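Local coordinates for protein phosphodiesterase (Candida albicans, PDB 6CPU) that belongs to the cyclic nucleotide phosphodiesterase family of the HD clan, with a largely helical fold that carries a zinc ion and a magnesium ion, at residues Asn181-Leu186 with Leu391-Pro396. Residues are numbered along the deposited sequence; the frame is centred on the assembly and turned at random.
Sequences NQLIYL and LRICWP
The end of helix 377-394, within the phosphodiesterase family region, packs through Ile-393 against Leu-183 and Ile-184 on the middle of helix 177-193, where the C-terminal turn of one helix meets the side of another. The two backbones come close, 5.2 Å between the CA atoms of Ile-184 and Ile-393. The branches of Ile-393 share the work: CD1 reaches CB of Leu-183 at 4.0 Å, while CG2 lies by the Leu-183 carbonyl. In return, CG1 of Ile-184 rests 3.6 Å from the carbonyl O of Ile-393. With CG1 anti to the carbonyl carbon (chi1 -70°) and CD1 extended beyond it (chi2 170°), Ile-184 brings this methyl 3.7 Å from NH1 of Arg-392, obliquely to the guanidinium, and more loosely to CG of Pro-396. The same methyl lies 3.9 Å from the carbonyl O of Arg-392, a buried oxygen with no polar partner.

At the border of this apolar patch the link becomes polar. One water donates to OD1 of Asn-181 and accepts from NH2 of Arg-392, each at 2.7 Å; the water oxygen sits at the edge of the guanidinium, in its plane. A weak, long ion pair with Glu-177 may add to the hold on NH2. Phe-93 of helix 84-94 touches both Leu-183 and Ile-393, extending the apolar cluster to a third helix. Trp-395, the first residue to leave helical conformation, occupies the N-cap position of helix 396-400. The contact is a helix-helix interface in which the turn between helices 377-394 and 396-400 of the phosphodiesterase region meets the side of helix 177-193.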
ATOM      1  N   ASN A 181      -6.000 -21.536   9.583  1.00 25.05           N
ATOM      2  CA  ASN A 181      -6.351 -21.322  10.977  1.00 24.99           C
ATOM      3  C   ASN A 181      -5.151 -21.214  11.893  1.00 24.41           C
ATOM      4  O   ASN A 181      -5.215 -20.511  12.909  1.00 24.37           O
ATOM      5  CB  ASN A 181      -7.308 -22.413  11.467  1.00 27.88           C
ATOM      6  CG  ASN A 181      -8.660 -22.321  10.808  1.00 28.30           C
ATOM      7  OD1 ASN A 181      -9.185 -21.233  10.558  1.00 30.84           O
ATOM      8  ND2 ASN A 181      -9.246 -23.474  10.530  1.00 34.11           N
ATOM      9  N   GLN A 182      -4.060 -21.885  11.524  1.00 23.88           N
ATOM     10  CA  GLN A 182      -2.811 -21.786  12.254  1.00 25.99           C
ATOM     11  C   GLN A 182      -2.198 -20.377  12.100  1.00 24.70           C
ATOM     12  O   GLN A 182      -1.705 -19.805  13.071  1.00 23.29           O
ATOM     13  CB  GLN A 182      -1.832 -22.869  11.786  1.00 28.81           C
ATOM     14  CG  GLN A 182      -0.640 -23.120  12.703  1.00 31.76           C
ATOM     15  CD  GLN A 182      -1.023 -23.692  14.066  1.00 34.44           C
ATOM     16  OE1 GLN A 182      -0.185 -23.800  14.956  1.00 38.27           O
ATOM     17  NE2 GLN A 182      -2.290 -24.052  14.232  1.00 34.50           N
ATOM     18  N   LEU A 183      -2.229 -19.827  10.887  1.00 24.76           N
ATOM     19  CA  LEU A 183      -1.780 -18.433  10.683  1.00 23.91           C
ATOM     20  C   LEU A 183      -2.623 -17.430  11.464  1.00 24.01           C
ATOM     21  O   LEU A 183      -2.086 -16.460  11.982  1.00 24.07           O
ATOM     22  CB  LEU A 183      -1.786 -18.056   9.194  1.00 23.04           C
ATOM     23  CG  LEU A 183      -0.726 -18.783   8.375  1.00 23.51           C
ATOM     24  CD1 LEU A 183      -0.917 -18.495   6.912  1.00 23.53           C
ATOM     25  CD2 LEU A 183       0.693 -18.409   8.800  1.00 24.03           C
ATOM     26  N   ILE A 184      -3.942 -17.655  11.526  1.00 23.97           N
ATOM     27  CA  ILE A 184      -4.850 -16.808  12.300  1.00 24.67           C
ATOM     28  C   ILE A 184      -4.470 -16.874  13.780  1.00 25.18           C
ATOM     29  O   ILE A 184      -4.468 -15.860  14.486  1.00 23.87           O
ATOM     30  CB  ILE A 184      -6.337 -17.207  12.092  1.00 26.02           C
ATOM     31  CG1 ILE A 184      -6.797 -16.843  10.675  1.00 25.94           C
ATOM     32  CG2 ILE A 184      -7.247 -16.502  13.095  1.00 26.50           C
ATOM     33  CD1 ILE A 184      -8.150 -17.390  10.274  1.00 26.01           C
ATOM     34  N   TYR A 185      -4.143 -18.079  14.235  1.00 26.42           N
ATOM     35  CA  TYR A 185      -3.727 -18.313  15.611  1.00 27.58           C
ATOM     36  C   TYR A 185      -2.444 -17.547  15.945  1.00 25.96           C
ATOM     37  O   TYR A 185      -2.341 -16.910  16.984  1.00 25.99           O
ATOM     38  CB  TYR A 185      -3.532 -19.814  15.836  1.00 29.18           C
ATOM     39  CG  TYR A 185      -2.797 -20.142  17.111  1.00 33.01           C
ATOM     40  CD1 TYR A 185      -1.481 -20.587  17.087  1.00 34.69           C
ATOM     41  CD2 TYR A 185      -3.423 -20.009  18.343  1.00 36.74           C
ATOM     42  CE1 TYR A 185      -0.805 -20.885  18.259  1.00 38.38           C
ATOM     43  CE2 TYR A 185      -2.759 -20.306  19.519  1.00 39.00           C
ATOM     44  CZ  TYR A 185      -1.454 -20.743  19.473  1.00 39.64           C
ATOM     45  OH  TYR A 185      -0.809 -21.033  20.656  1.00 46.42           O
ATOM     46  N   LEU A 186      -1.482 -17.598  15.032  1.00 26.03           N
ATOM     47  CA  LEU A 186      -0.214 -16.891  15.204  1.00 25.89           C
ATOM     48  C   LEU A 186      -0.402 -15.379  15.120  1.00 24.42           C
ATOM     49  O   LEU A 186       0.250 -14.642  15.838  1.00 25.16           O
ATOM     50  CB  LEU A 186       0.806 -17.386  14.179  1.00 25.87           C
ATOM     51  CG  LEU A 186       1.254 -18.847  14.303  1.00 26.78           C
ATOM     52  CD1 LEU A 186       2.042 -19.310  13.088  1.00 27.18           C
ATOM     53  CD2 LEU A 186       2.075 -19.057  15.561  1.00 27.63           C
ATOM     54  N   LEU A 391      -6.590  -9.983   4.393  1.00 19.39           N
ATOM     55  CA  LEU A 391      -7.893  -9.956   5.081  1.00 19.86           C
ATOM     56  C   LEU A 391      -8.356 -11.335   5.551  1.00 20.93           C
ATOM     57  O   LEU A 391      -8.953 -11.438   6.622  1.00 20.28           O
ATOM     58  CB  LEU A 391      -8.969  -9.285   4.217  1.00 20.18           C
ATOM     59  CG  LEU A 391      -8.751  -7.808   3.852  1.00 21.21           C
ATOM     60  CD1 LEU A 391      -9.829  -7.334   2.898  1.00 21.40           C
ATOM     61  CD2 LEU A 391      -8.719  -6.923   5.100  1.00 23.14           C
ATOM     62  N   ARG A 392      -8.075 -12.390   4.778  1.00 21.00           N
ATOM     63  CA  ARG A 392      -8.487 -13.754   5.172  1.00 21.86           C
ATOM     64  C   ARG A 392      -7.885 -14.160   6.516  1.00 22.07           C
ATOM     65  O   ARG A 392      -8.513 -14.884   7.292  1.00 20.46           O
ATOM     66  CB  ARG A 392      -8.103 -14.779   4.091  1.00 23.06           C
ATOM     67  CG  ARG A 392      -8.494 -16.229   4.394  1.00 24.38           C
ATOM     68  CD  ARG A 392     -10.008 -16.391   4.460  1.00 24.99           C
ATOM     69  NE  ARG A 392     -10.407 -17.711   4.951  1.00 25.40           N
ATOM     70  CZ  ARG A 392     -10.545 -18.064   6.231  1.00 25.98           C
ATOM     71  NH1 ARG A 392     -10.277 -17.226   7.234  1.00 25.78           N
ATOM     72  NH2 ARG A 392     -10.939 -19.306   6.510  1.00 27.61           N
ATOM     73  N   ILE A 393      -6.655 -13.704   6.772  1.00 21.12           N
ATOM     74  CA  ILE A 393      -5.947 -13.969   8.028  1.00 22.57           C
ATOM     75  C   ILE A 393      -6.251 -12.917   9.101  1.00 23.24           C
ATOM     76  O   ILE A 393      -6.558 -13.263  10.239  1.00 25.09           O
ATOM     77  CB  ILE A 393      -4.415 -14.056   7.782  1.00 22.63           C
ATOM     78  CG1 ILE A 393      -4.093 -15.132   6.738  1.00 24.07           C
ATOM     79  CG2 ILE A 393      -3.647 -14.274   9.086  1.00 23.17           C
ATOM     80  CD1 ILE A 393      -4.716 -16.493   6.982  1.00 24.19           C
ATOM     81  N   CYS A 394      -6.176 -11.636   8.747  1.00 22.80           N
ATOM     82  CA  CYS A 394      -6.296 -10.550   9.718  1.00 23.69           C
ATOM     83  C   CYS A 394      -7.721 -10.123  10.073  1.00 23.58           C
ATOM     84  O   CYS A 394      -7.946  -9.642  11.179  1.00 25.55           O
ATOM     85  CB  CYS A 394      -5.564  -9.313   9.221  1.00 24.29           C
ATOM     86  SG  CYS A 394      -3.800  -9.594   9.074  1.00 26.16           S
ATOM     87  N   TRP A 395      -8.660 -10.283   9.149  1.00 24.01           N
ATOM     88  CA  TRP A 395     -10.008  -9.728   9.307  1.00 24.78           C
ATOM     89  C   TRP A 395     -11.056 -10.577   8.557  1.00 25.85           C
ATOM     90  O   TRP A 395     -11.864 -10.045   7.791  1.00 24.91           O
ATOM     91  CB  TRP A 395     -10.012  -8.273   8.805  1.00 25.83           C
ATOM     92  CG  TRP A 395     -10.995  -7.357   9.465  1.00 26.96           C
ATOM     93  CD1 TRP A 395     -12.047  -7.706  10.279  1.00 29.17           C
ATOM     94  CD2 TRP A 395     -11.040  -5.936   9.347  1.00 27.90           C
ATOM     95  NE1 TRP A 395     -12.733  -6.583  10.669  1.00 28.59           N
ATOM     96  CE2 TRP A 395     -12.138  -5.483  10.111  1.00 28.77           C
ATOM     97  CE3 TRP A 395     -10.262  -4.995   8.665  1.00 27.24           C
ATOM     98  CZ2 TRP A 395     -12.477  -4.123  10.203  1.00 28.99           C
ATOM     99  CZ3 TRP A 395     -10.597  -3.647   8.765  1.00 28.22           C
ATOM    100  CH2 TRP A 395     -11.692  -3.226   9.525  1.00 28.40           C
ATOM    101  N   PRO A 396     -11.047 -11.906   8.780  1.00 27.08           N
ATOM    102  CA  PRO A 396     -11.939 -12.786   8.018  1.00 28.38           C
ATOM    103  C   PRO A 396     -13.428 -12.459   8.168  1.00 29.55           C
ATOM    104  O   PRO A 396     -14.195 -12.624   7.212  1.00 27.23           O
ATOM    105  CB  PRO A 396     -11.632 -14.184   8.576  1.00 28.07           C
ATOM    106  CG  PRO A 396     -10.971 -13.955   9.881  1.00 27.81           C
ATOM    107  CD  PRO A 396     -10.230 -12.660   9.744  1.00 27.38           C
TER
HETATM  108  O   HOH W   1     -11.168 -20.340   8.998  1.00 37.65           O